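PDB 3NDN: O-succinylhomoserine sulfhydrylase from Mycobacterium tuberculosis, which probably catalyses the pyridoxal-phosphate-dependent formation of L-homocysteine from O-succinyl-L-homoserine and hydrogen sulfide, a step of methionine biosynthesis. Local coordinates for residues L92-P97 with D219-S224; L113-G118 with R244-G249; F331-P336 with K341-E346; V347-K350 with D355-N358. All coordinates share one frame; numbering follows the deposited sequence.

Contact 1 of 4, residues L92-P97 with D219-S224; sequences LIEGAP and DVVVYS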
loop_
_atom_site.group_PDB
_atom_site.type_symbol
_atom_site.label_atom_id
_atom_site.label_comp_id
_atom_site.label_asym_id
_atom_site.label_seq_id
_atom_site.Cartn_x
_atom_site.Cartn_y
_atom_site.Cartn_z
ATOM N N LEU A 92 1.556 -24.713 -6.250
ATOM C CA LEU A 92 1.920 -25.135 -7.621
ATOM C C LEU A 92 3.425 -25.293 -7.789
ATOM O O LEU A 92 3.866 -26.304 -8.342
ATOM C CB LEU A 92 1.378 -24.171 -8.688
ATOM C CG LEU A 92 -0.135 -24.304 -8.975
ATOM C CD1 LEU A 92 -0.697 -23.049 -9.658
ATOM C CD2 LEU A 92 -0.432 -25.556 -9.820
ATOM N N ILE A 93 4.196 -24.310 -7.318
ATOM C CA ILE A 93 5.690 -24.373 -7.367
ATOM C C ILE A 93 6.261 -25.599 -6.625
ATOM O O ILE A 93 7.210 -26.259 -7.101
ATOM C CB ILE A 93 6.322 -23.043 -6.841
ATOM C CG1 ILE A 93 6.031 -21.889 -7.824
ATOM C CG2 ILE A 93 7.849 -23.184 -6.576
ATOM C CD1 ILE A 93 6.381 -20.484 -7.282
ATOM N N GLU A 94 5.696 -25.893 -5.456
ATOM C CA GLU A 94 6.207 -26.949 -4.570
ATOM C C GLU A 94 5.737 -28.359 -4.966
ATOM O O GLU A 94 6.450 -29.352 -4.735
ATOM C CB GLU A 94 5.819 -26.617 -3.115
ATOM C CG GLU A 94 6.304 -27.606 -2.013
ATOM C CD GLU A 94 7.797 -27.474 -1.690
ATOM O OE1 GLU A 94 8.379 -26.390 -1.905
ATOM O OE2 GLU A 94 8.389 -28.470 -1.221
ATOM N N GLY A 95 4.546 -28.449 -5.560
ATOM C CA GLY A 95 3.899 -29.745 -5.878
ATOM C C GLY A 95 3.299 -30.439 -4.655
ATOM O O GLY A 95 3.418 -31.666 -4.512
ATOM N N ALA A 96 2.635 -29.668 -3.789
ATOM C CA ALA A 96 1.981 -30.183 -2.577
ATOM C C ALA A 96 0.473 -30.372 -2.827
ATOM O O ALA A 96 -0.064 -29.739 -3.740
ATOM C CB ALA A 96 2.192 -29.208 -1.416
ATOM N N PRO A 97 -0.208 -31.231 -2.017
ATOM C CA PRO A 97 -1.668 -31.397 -2.132
ATOM C C PRO A 97 -2.499 -30.170 -1.690
ATOM O O PRO A 97 -3.586 -29.942 -2.236
ATOM C CB PRO A 97 -1.959 -32.627 -1.238
ATOM C CG PRO A 97 -0.608 -33.339 -1.097
ATOM C CD PRO A 97 0.370 -32.205 -1.063
ATOM N N ASP A 219 6.041 -35.349 4.834
ATOM C CA ASP A 219 4.591 -35.156 4.974
ATOM C C ASP A 219 4.155 -33.684 4.939
ATOM O O ASP A 219 3.072 -33.369 4.445
ATOM C CB ASP A 219 4.091 -35.811 6.266
ATOM C CG ASP A 219 4.407 -37.307 6.314
ATOM O OD1 ASP A 219 3.619 -38.096 5.749
ATOM O OD2 ASP A 219 5.463 -37.672 6.886
ATOM N N VAL A 220 4.998 -32.812 5.489
ATOM C CA VAL A 220 4.707 -31.378 5.707
ATOM C C VAL A 220 5.957 -30.545 5.432
ATOM O O VAL A 220 7.062 -30.918 5.857
ATOM C CB VAL A 220 4.256 -31.103 7.192
ATOM C CG1 VAL A 220 3.923 -29.614 7.411
ATOM C CG2 VAL A 220 3.048 -31.971 7.580
ATOM N N VAL A 221 5.796 -29.419 4.720
ATOM C CA VAL A 221 6.905 -28.488 4.515
ATOM C C VAL A 221 6.462 -27.095 5.000
ATOM O O VAL A 221 5.310 -26.684 4.757
ATOM C CB VAL A 221 7.383 -28.446 3.017
ATOM C CG1 VAL A 221 8.457 -27.401 2.818
ATOM C CG2 VAL A 221 7.909 -29.822 2.584
ATOM N N VAL A 222 7.351 -26.404 5.719
ATOM C CA VAL A 222 7.067 -25.023 6.176
ATOM C C VAL A 222 8.065 -24.006 5.608
ATOM O O VAL A 222 9.268 -24.307 5.460
ATOM C CB VAL A 222 7.006 -24.875 7.749
ATOM C CG1 VAL A 222 5.853 -25.658 8.338
ATOM C CG2 VAL A 222 8.327 -25.275 8.394
ATOM N N TYR A 223 7.551 -22.810 5.300
ATOM C CA TYR A 223 8.337 -21.706 4.729
ATOM C C TYR A 223 8.124 -20.405 5.488
ATOM O O TYR A 223 7.009 -20.109 5.898
ATOM C CB TYR A 223 7.964 -21.452 3.257
ATOM C CG TYR A 223 8.510 -22.486 2.316
ATOM C CD1 TYR A 223 9.893 -22.619 2.134
ATOM C CD2 TYR A 223 7.667 -23.336 1.613
ATOM C CE1 TYR A 223 10.416 -23.568 1.277
ATOM C CE2 TYR A 223 8.181 -24.309 0.750
ATOM C CZ TYR A 223 9.566 -24.416 0.598
ATOM O OH TYR A 223 10.127 -25.355 -0.241
ATOM N N SER A 224 9.205 -19.646 5.669
ATOM C CA SER A 224 9.132 -18.195 5.919
ATOM C C SER A 224 9.081 -17.471 4.552
ATOM O O SER A 224 9.970 -17.661 3.735
ATOM C CB SER A 224 10.370 -17.731 6.709
ATOM O OG SER A 224 10.491 -16.307 6.753
#
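The carboxylate of E94 lies against the hydroxyl-bearing edge of the Y223 ring, and its other oxygen, OE2, is near V221. The bond that defines the contact is short: Y223 OH donates to E94 OE1 at 2.6 Å. OE1 sits in the plane of the ring, but the carboxylate is turned about 60° from that plane. The phenol meets OE1 on its syn side, 34° out of the carboxylate plane. Beside this bond, OE1 comes within 3.4 Å of Y223 CE2, while OE2 has V221 CG2 4.1 Å away. V221 and Y223, two positions apart on the strand, send their side chains from the same face of it, one supplying methyls and the other a hydroxyl.

E94 belongs to the last helical turn before G95, whose positive phi suits glycine. Its CG extends anti to the backbone N and the chain then bends at chi2 (75°), which carries the carboxylate over to the strand. A glutamate is long enough to make this reach, and the tyrosine hydroxyl gives the buried carboxylate, presumably ionised, a hydrogen-bond donor. N203 ND2 is also hydrogen-bonded to Y223 OH, so the phenol oxygen is held from two residues.

One residue on, S224 OG binds a phosphate oxygen of the pyridoxal-phosphate lysine at position 227. Through E94 the end of helix 81-94 meets the strand that leads to the cofactor lysine, in the mixed seven-stranded sheet that marks the large domain of fold type I pyridoxal-phosphate enzymes.

Contact 2 of 4, residues L113-G118 with R244-G249; sequences LGALLG and REYIDG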
loop_
_atom_site.group_PDB
_atom_site.type_symbol
_atom_site.label_atom_id
_atom_site.label_comp_id
_atom_site.label_asym_id
_atom_site.label_seq_id
_atom_site.Cartn_x
_atom_site.Cartn_y
_atom_site.Cartn_z
ATOM N N LEU A 113 3.378 -27.754 14.008
ATOM C CA LEU A 113 3.703 -28.661 15.109
ATOM C C LEU A 113 2.573 -28.795 16.128
ATOM O O LEU A 113 2.288 -29.911 16.599
ATOM C CB LEU A 113 5.005 -28.243 15.802
ATOM C CG LEU A 113 6.285 -28.394 14.988
ATOM C CD1 LEU A 113 7.463 -27.731 15.706
ATOM C CD2 LEU A 113 6.600 -29.876 14.690
ATOM N N GLY A 114 1.929 -27.674 16.464
ATOM C CA GLY A 114 0.788 -27.673 17.380
ATOM C C GLY A 114 -0.392 -28.464 16.832
ATOM O O GLY A 114 -1.156 -29.067 17.589
ATOM N N ALA A 115 -0.530 -28.476 15.508
ATOM C CA ALA A 115 -1.562 -29.254 14.830
ATOM C C ALA A 115 -1.389 -30.769 15.024
ATOM O O ALA A 115 -2.361 -31.517 14.921
ATOM C CB ALA A 115 -1.531 -28.937 13.336
ATOM N N LEU A 116 -0.148 -31.204 15.240
ATOM C CA LEU A 116 0.190 -32.632 15.382
ATOM C C LEU A 116 0.342 -33.059 16.850
ATOM O O LEU A 116 0.344 -34.270 17.159
ATOM C CB LEU A 116 1.492 -32.947 14.624
ATOM C CG LEU A 116 1.530 -32.800 13.086
ATOM C CD1 LEU A 116 2.970 -32.844 12.572
ATOM C CD2 LEU A 116 0.690 -33.887 12.406
ATOM N N LEU A 117 0.479 -32.080 17.744
ATOM C CA LEU A 117 0.953 -32.342 19.115
ATOM C C LEU A 117 0.128 -31.710 20.253
ATOM O O LEU A 117 0.239 -30.508 20.533
ATOM C CB LEU A 117 2.428 -31.928 19.259
ATOM C CG LEU A 117 3.506 -32.551 18.367
ATOM C CD1 LEU A 117 4.747 -31.687 18.393
ATOM C CD2 LEU A 117 3.840 -34.004 18.803
ATOM N N GLY A 118 -0.677 -32.541 20.916
ATOM C CA GLY A 118 -1.368 -32.144 22.156
ATOM C C GLY A 118 -0.656 -32.664 23.406
ATOM O O GLY A 118 0.413 -33.289 23.316
ATOM N N ARG A 244 -4.429 -32.761 2.212
ATOM C CA ARG A 244 -5.737 -32.087 2.348
ATOM C C ARG A 244 -6.398 -32.254 3.729
ATOM O O ARG A 244 -6.891 -31.273 4.296
ATOM C CB ARG A 244 -6.712 -32.494 1.230
ATOM C CG ARG A 244 -8.052 -31.697 1.250
ATOM C CD ARG A 244 -9.197 -32.388 0.486
ATOM N NE ARG A 244 -9.129 -33.853 0.572
ATOM C CZ ARG A 244 -9.595 -34.595 1.581
ATOM N NH1 ARG A 244 -10.196 -34.037 2.632
ATOM N NH2 ARG A 244 -9.449 -35.913 1.537
ATOM N N GLU A 245 -6.424 -33.476 4.269
ATOM C CA GLU A 245 -7.122 -33.701 5.546
ATOM C C GLU A 245 -6.450 -32.996 6.723
ATOM O O GLU A 245 -7.120 -32.600 7.679
ATOM C CB GLU A 245 -7.357 -35.204 5.841
ATOM C CG GLU A 245 -6.144 -36.125 5.664
ATOM C CD GLU A 245 -5.145 -36.079 6.827
ATOM O OE1 GLU A 245 -3.934 -36.306 6.576
ATOM O OE2 GLU A 245 -5.566 -35.829 7.991
ATOM N N TYR A 246 -5.123 -32.851 6.641
ATOM C CA TYR A 246 -4.325 -32.172 7.662
ATOM C C TYR A 246 -4.505 -30.643 7.597
ATOM O O TYR A 246 -4.709 -29.984 8.628
ATOM C CB TYR A 246 -2.843 -32.573 7.485
ATOM C CG TYR A 246 -1.806 -31.773 8.275
ATOM C CD1 TYR A 246 -1.663 -31.933 9.657
ATOM C CD2 TYR A 246 -0.936 -30.884 7.623
ATOM C CE1 TYR A 246 -0.687 -31.212 10.372
ATOM C CE2 TYR A 246 0.040 -30.167 8.329
ATOM C CZ TYR A 246 0.151 -30.329 9.697
ATOM O OH TYR A 246 1.115 -29.620 10.389
ATOM N N ILE A 247 -4.446 -30.089 6.388
ATOM C CA ILE A 247 -4.549 -28.631 6.189
ATOM C C ILE A 247 -5.974 -28.141 6.502
ATOM O O ILE A 247 -6.154 -27.128 7.202
ATOM C CB ILE A 247 -4.107 -28.214 4.731
ATOM C CG1 ILE A 247 -2.656 -28.648 4.443
ATOM C CG2 ILE A 247 -4.271 -26.700 4.481
ATOM C CD1 ILE A 247 -1.561 -27.881 5.236
ATOM N N ASP A 248 -6.973 -28.884 6.022
ATOM C CA ASP A 248 -8.394 -28.551 6.236
ATOM C C ASP A 248 -8.930 -28.973 7.619
ATOM O O ASP A 248 -10.035 -28.569 7.998
ATOM C CB ASP A 248 -9.291 -29.203 5.164
ATOM C CG ASP A 248 -9.090 -28.621 3.752
ATOM O OD1 ASP A 248 -8.368 -27.609 3.571
ATOM O OD2 ASP A 248 -9.678 -29.196 2.807
ATOM N N GLY A 249 -8.166 -29.781 8.350
ATOM C CA GLY A 249 -8.597 -30.338 9.642
ATOM C C GLY A 249 -7.989 -29.626 10.842
ATOM O O GLY A 249 -8.455 -28.552 11.211
#
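Y246 presents its CE1 corner to two neighbouring aliphatic side chains, L116 and A115. The closer is L116, whose CD2 is 3.6 Å from Y246 CE1, and the leucine crosses the tyrosine at about a right angle. A115 CB approaches the same ring carbon at 3.8 Å, so a single CH of the ring is shared by the alanine methyl and one leucine methyl. Both meet the ring obliquely. Alanine suits its place because its CB is directed toward the helix of Y246 and little room is needed; leucine starts off to one side and swings its end inward.

The tyrosine reaches across because its CG stands anti to the backbone N (chi1 169°), which stretches the ring away from its helix. Its hydroxyl is not left among hydrocarbons: Y246 OH is hydrogen-bonded to S112 O, which ties the far end of the ring to the chain just before 113-118.

Further out, a second subunit meets 113-118, its R143 and W144 bonding to G114 O and L117 O. Within the chain, V251 of helix 244-258 touches both A115 and Y246, and L116 also rests on A169 of strand 169-173 and on K198 and V200 of strand 198-202. The end of helix 105-114 is thereby packed between the start of helix 244-258 and the large sheet.

Contact 3 of 4, residues F331-P336 with K341-E346; sequences FALDCP and KQRAFE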
loop_
_atom_site.group_PDB
_atom_site.type_symbol
_atom_site.label_atom_id
_atom_site.label_comp_id
_atom_site.label_asym_id
_atom_site.label_seq_id
_atom_site.Cartn_x
_atom_site.Cartn_y
_atom_site.Cartn_z
ATOM N N PHE A 331 32.545 -18.950 7.069
ATOM C CA PHE A 331 34.007 -19.187 7.153
ATOM C C PHE A 331 34.645 -18.797 8.498
ATOM O O PHE A 331 34.049 -18.070 9.293
ATOM C CB PHE A 331 34.749 -18.502 5.995
ATOM C CG PHE A 331 34.772 -16.986 6.076
ATOM C CD1 PHE A 331 35.916 -16.323 6.520
ATOM C CD2 PHE A 331 33.666 -16.230 5.686
ATOM C CE1 PHE A 331 35.962 -14.928 6.589
ATOM C CE2 PHE A 331 33.701 -14.827 5.743
ATOM C CZ PHE A 331 34.850 -14.177 6.204
ATOM N N ALA A 332 35.877 -19.270 8.726
ATOM C CA ALA A 332 36.632 -18.943 9.934
ATOM C C ALA A 332 38.001 -18.347 9.599
ATOM O O ALA A 332 38.697 -18.833 8.694
ATOM C CB ALA A 332 36.796 -20.185 10.829
ATOM N N LEU A 333 38.360 -17.288 10.326
ATOM C CA LEU A 333 39.646 -16.618 10.171
ATOM C C LEU A 333 40.776 -17.464 10.757
ATOM O O LEU A 333 40.584 -18.142 11.770
ATOM C CB LEU A 333 39.622 -15.236 10.839
ATOM C CG LEU A 333 38.723 -14.167 10.214
ATOM C CD1 LEU A 333 38.479 -13.018 11.173
ATOM C CD2 LEU A 333 39.273 -13.645 8.889
ATOM N N ASP A 334 41.947 -17.419 10.126
ATOM C CA ASP A 334 43.120 -18.156 10.621
ATOM C C ASP A 334 43.961 -17.261 11.534
ATOM O O ASP A 334 44.764 -16.455 11.061
ATOM C CB ASP A 334 43.957 -18.707 9.462
ATOM C CG ASP A 334 45.081 -19.655 9.925
ATOM O OD1 ASP A 334 44.977 -20.292 11.002
ATOM O OD2 ASP A 334 46.079 -19.772 9.190
ATOM N N CYS A 335 43.743 -17.399 12.838
ATOM C CA CYS A 335 44.441 -16.619 13.860
ATOM C C CYS A 335 44.236 -17.273 15.237
ATOM O O CYS A 335 43.300 -18.062 15.410
ATOM C CB CYS A 335 43.950 -15.161 13.867
ATOM S SG CYS A 335 42.233 -14.928 14.397
ATOM N N PRO A 336 45.115 -16.964 16.220
ATOM C CA PRO A 336 44.934 -17.516 17.581
ATOM C C PRO A 336 43.556 -17.176 18.181
ATOM O O PRO A 336 43.043 -16.069 17.966
ATOM C CB PRO A 336 46.054 -16.849 18.386
ATOM C CG PRO A 336 47.082 -16.466 17.379
ATOM C CD PRO A 336 46.328 -16.129 16.120
ATOM N N LYS A 341 38.070 -12.747 18.283
ATOM C CA LYS A 341 36.943 -11.792 18.363
ATOM C C LYS A 341 37.348 -10.414 17.823
ATOM O O LYS A 341 36.618 -9.815 17.032
ATOM C CB LYS A 341 36.402 -11.665 19.802
ATOM C CG LYS A 341 35.187 -10.723 19.941
ATOM C CD LYS A 341 34.625 -10.664 21.379
ATOM C CE LYS A 341 33.387 -9.745 21.436
ATOM N NZ LYS A 341 32.679 -9.718 22.762
ATOM N N GLN A 342 38.519 -9.929 18.251
ATOM C CA GLN A 342 39.048 -8.634 17.807
ATOM C C GLN A 342 39.254 -8.622 16.291
ATOM O O GLN A 342 39.010 -7.615 15.623
ATOM C CB GLN A 342 40.388 -8.316 18.497
ATOM C CG GLN A 342 40.292 -7.731 19.895
ATOM C CD GLN A 342 41.669 -7.546 20.553
ATOM O OE1 GLN A 342 42.362 -8.516 20.862
ATOM N NE2 GLN A 342 42.052 -6.295 20.783
ATOM N N ARG A 343 39.713 -9.748 15.764
ATOM C CA ARG A 343 40.024 -9.877 14.348
ATOM C C ARG A 343 38.734 -9.915 13.513
ATOM O O ARG A 343 38.637 -9.244 12.478
ATOM C CB ARG A 343 40.886 -11.121 14.133
ATOM C CG ARG A 343 41.281 -11.408 12.694
ATOM C CD ARG A 343 42.496 -10.600 12.197
ATOM N NE ARG A 343 42.684 -10.820 10.758
ATOM C CZ ARG A 343 42.383 -9.938 9.805
ATOM N NH1 ARG A 343 41.899 -8.736 10.117
ATOM N NH2 ARG A 343 42.578 -10.257 8.530
ATOM N N ALA A 344 37.753 -10.693 13.969
ATOM C CA ALA A 344 36.420 -10.732 13.332
ATOM C C ALA A 344 35.733 -9.358 13.292
ATOM O O ALA A 344 35.217 -8.954 12.252
ATOM C CB ALA A 344 35.513 -11.764 14.018
ATOM N N PHE A 345 35.730 -8.646 14.422
ATOM C CA PHE A 345 35.149 -7.297 14.485
ATOM C C PHE A 345 35.837 -6.330 13.515
ATOM O O PHE A 345 35.188 -5.492 12.901
ATOM C CB PHE A 345 35.213 -6.742 15.918
ATOM C CG PHE A 345 34.060 -7.161 16.798
ATOM C CD1 PHE A 345 33.389 -8.370 16.586
ATOM C CD2 PHE A 345 33.660 -6.354 17.869
ATOM C CE1 PHE A 345 32.329 -8.760 17.410
ATOM C CE2 PHE A 345 32.607 -6.736 18.697
ATOM C CZ PHE A 345 31.942 -7.944 18.468
ATOM N N GLU A 346 37.153 -6.454 13.383
ATOM C CA GLU A 346 37.938 -5.617 12.480
ATOM C C GLU A 346 37.503 -5.783 11.017
ATOM O O GLU A 346 37.412 -4.801 10.265
ATOM C CB GLU A 346 39.438 -5.941 12.632
ATOM C CG GLU A 346 40.350 -4.967 11.896
ATOM C CD GLU A 346 41.837 -5.354 11.940
ATOM O OE1 GLU A 346 42.167 -6.557 12.093
ATOM O OE2 GLU A 346 42.675 -4.433 11.805
#
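R343 NH1 forms a salt bridge with E346 OE1 at 3.0 Å, one helical turn on; as a hydrogen bond it is weak, bent to 129°. This arginine is also the main residue by which helix 340-350 meets the end of strand 328-333, a beta-alpha connection in the small C-terminal domain of the fold type I enzymes, with its own five-stranded mixed sheet. Its NH2 is bound by L413 O near the C terminus.

While the guanidinium makes these bonds, the methylenes do the packing. R343 leaves its helix with CG anti to the backbone N, which places CG beside the strand, and the bend at chi2 (82°) turns CD and the guanidinium aside, toward E346 and L413. L333 crosses this stem at about a right angle, with L333 CD1 3.6 Å from R343 CG. The same methyl settles against the helix backbone, 3.7 Å from A344 N, where the small A344 side chain is consistent with a close approach. Leucine suits a buried strand position facing a helix, and arginine suits the partly exposed border because its stem is oily and its tip charged.

Past the strand, C335 continues the contact: its sulfur occupies the crowded position between the backbone N and the carbonyl carbon (chi1 67°), and C335 SG lies 4.0 Å from both CB and CG of R343.

Contact 4 of 4, residues V347-K350 with D355-N358; sequences VLDK and DISN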
loop_
_atom_site.group_PDB
_atom_site.type_symbol
_atom_site.label_atom_id
_atom_site.label_comp_id
_atom_site.label_asym_id
_atom_site.label_seq_id
_atom_site.Cartn_x
_atom_site.Cartn_y
_atom_site.Cartn_z
ATOM N N VAL A 347 37.231 -7.026 10.630
ATOM C CA VAL A 347 36.829 -7.372 9.257
ATOM C C VAL A 347 35.429 -6.820 8.940
ATOM O O VAL A 347 35.218 -6.188 7.888
ATOM C CB VAL A 347 36.885 -8.919 9.023
ATOM C CG1 VAL A 347 36.315 -9.306 7.660
ATOM C CG2 VAL A 347 38.332 -9.446 9.164
ATOM N N LEU A 348 34.490 -7.028 9.851
ATOM C CA LEU A 348 33.131 -6.494 9.655
ATOM C C LEU A 348 33.144 -4.969 9.536
ATOM O O LEU A 348 32.451 -4.405 8.687
ATOM C CB LEU A 348 32.187 -6.944 10.767
ATOM C CG LEU A 348 31.344 -8.206 10.523
ATOM C CD1 LEU A 348 32.201 -9.436 10.283
ATOM C CD2 LEU A 348 30.444 -8.414 11.730
ATOM N N ASP A 349 33.968 -4.317 10.362
ATOM C CA ASP A 349 34.023 -2.854 10.406
ATOM C C ASP A 349 34.707 -2.217 9.180
ATOM O O ASP A 349 34.572 -1.013 8.954
ATOM C CB ASP A 349 34.672 -2.370 11.716
ATOM C CG ASP A 349 33.792 -2.607 12.947
ATOM O OD1 ASP A 349 32.558 -2.838 12.827
ATOM O OD2 ASP A 349 34.342 -2.531 14.065
ATOM N N LYS A 350 35.411 -3.022 8.379
ATOM C CA LYS A 350 36.071 -2.533 7.154
ATOM C C LYS A 350 35.242 -2.652 5.868
ATOM O O LYS A 350 35.573 -2.025 4.855
ATOM C CB LYS A 350 37.435 -3.221 6.960
ATOM C CG LYS A 350 38.537 -2.703 7.851
ATOM C CD LYS A 350 39.825 -3.550 7.733
ATOM C CE LYS A 350 40.476 -3.459 6.352
ATOM N NZ LYS A 350 41.116 -2.139 6.062
ATOM N N ASP A 355 26.351 -4.607 4.054
ATOM C CA ASP A 355 25.828 -4.085 5.342
ATOM C C ASP A 355 25.987 -5.093 6.486
ATOM O O ASP A 355 25.861 -6.293 6.262
ATOM C CB ASP A 355 24.301 -3.766 5.258
ATOM C CG ASP A 355 23.951 -2.614 4.308
ATOM O OD1 ASP A 355 24.506 -1.499 4.439
ATOM O OD2 ASP A 355 23.053 -2.814 3.448
ATOM N N ILE A 356 26.217 -4.607 7.714
ATOM C CA ILE A 356 26.214 -5.463 8.935
ATOM C C ILE A 356 24.751 -5.662 9.390
ATOM O O ILE A 356 24.085 -4.697 9.752
ATOM C CB ILE A 356 27.064 -4.828 10.097
ATOM C CG1 ILE A 356 28.513 -4.611 9.669
ATOM C CG2 ILE A 356 27.008 -5.675 11.395
ATOM C CD1 ILE A 356 29.328 -3.706 10.624
ATOM N N SER A 357 24.259 -6.908 9.347
ATOM C CA SER A 357 22.836 -7.232 9.611
ATOM C C SER A 357 22.650 -8.746 9.762
ATOM O O SER A 357 23.362 -9.522 9.117
ATOM C CB SER A 357 21.949 -6.721 8.471
ATOM O OG SER A 357 20.559 -6.883 8.744
ATOM N N ASN A 358 21.677 -9.156 10.573
ATOM C CA ASN A 358 21.440 -10.586 10.859
ATOM C C ASN A 358 20.458 -11.343 9.923
ATOM O O ASN A 358 20.219 -12.554 10.107
ATOM C CB ASN A 358 21.000 -10.746 12.315
ATOM C CG ASN A 358 21.109 -12.178 12.802
ATOM O OD1 ASN A 358 22.216 -12.744 12.896
ATOM N ND2 ASN A 358 19.968 -12.783 13.116
#
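I356 points its side chain at the helix and L348 and D349 receive it, the isoleucine's tip lodging where the helix backbone and the aspartate come together. With CG1 anti to its carbonyl carbon (chi1 -59°) and a nearly straight chi2 (167°), I356 is extended, so CD1 does the touching. That methyl lies 3.7 Å from L348 O and 4.3 Å from L348 CB, mostly an encounter with backbone; the L348 side chain also touches V367 and H369. D349 crosses the isoleucine at a slant. Its CB leaves away from the strand, but the carboxylate folds back, bringing D349 OD1 to 4.0 Å from I356 CD1.

That oxygen has a polar task besides: it accepts a hydrogen bond from the backbone N of A59 in a second subunit, whose S58 also packs on D349 and I356. Aspartate suits the place, its carboxylate accepting the A59 N-H while lying beside the methyl, and the long CG1-CD1 arm of isoleucine spans from strand to helix.

D355 forms salt bridges with R33 and R38 of a third subunit. Strand 355-356, bonded to strand 366-368, is outermost in its sheet within this chain, but I356 also makes backbone hydrogen bonds to the second subunit. The end of helix 340-350 packs on it between that sheet and A412 of helix 402-413.

From the N terminus, 92-97 and 113-118 come first and find their partners, 219-224 and 244-249, more than a hundred residues later. Contacts 1 and 2 therefore close long loops that cross, each spanning much of the large domain. They also touch: V220 CG2 packs 3.6 Å from Y246 CE2, joining strand 220-224 to helix 244-258. Contacts 3 and 4 follow in series, each closing a loop of only four intervening residues. Sharing helix 340-350, they tie it to two strands of the C-terminal sheet, and L333 meets V347 between them. Contacts 2, 3 and 4 all adjoin the second subunit.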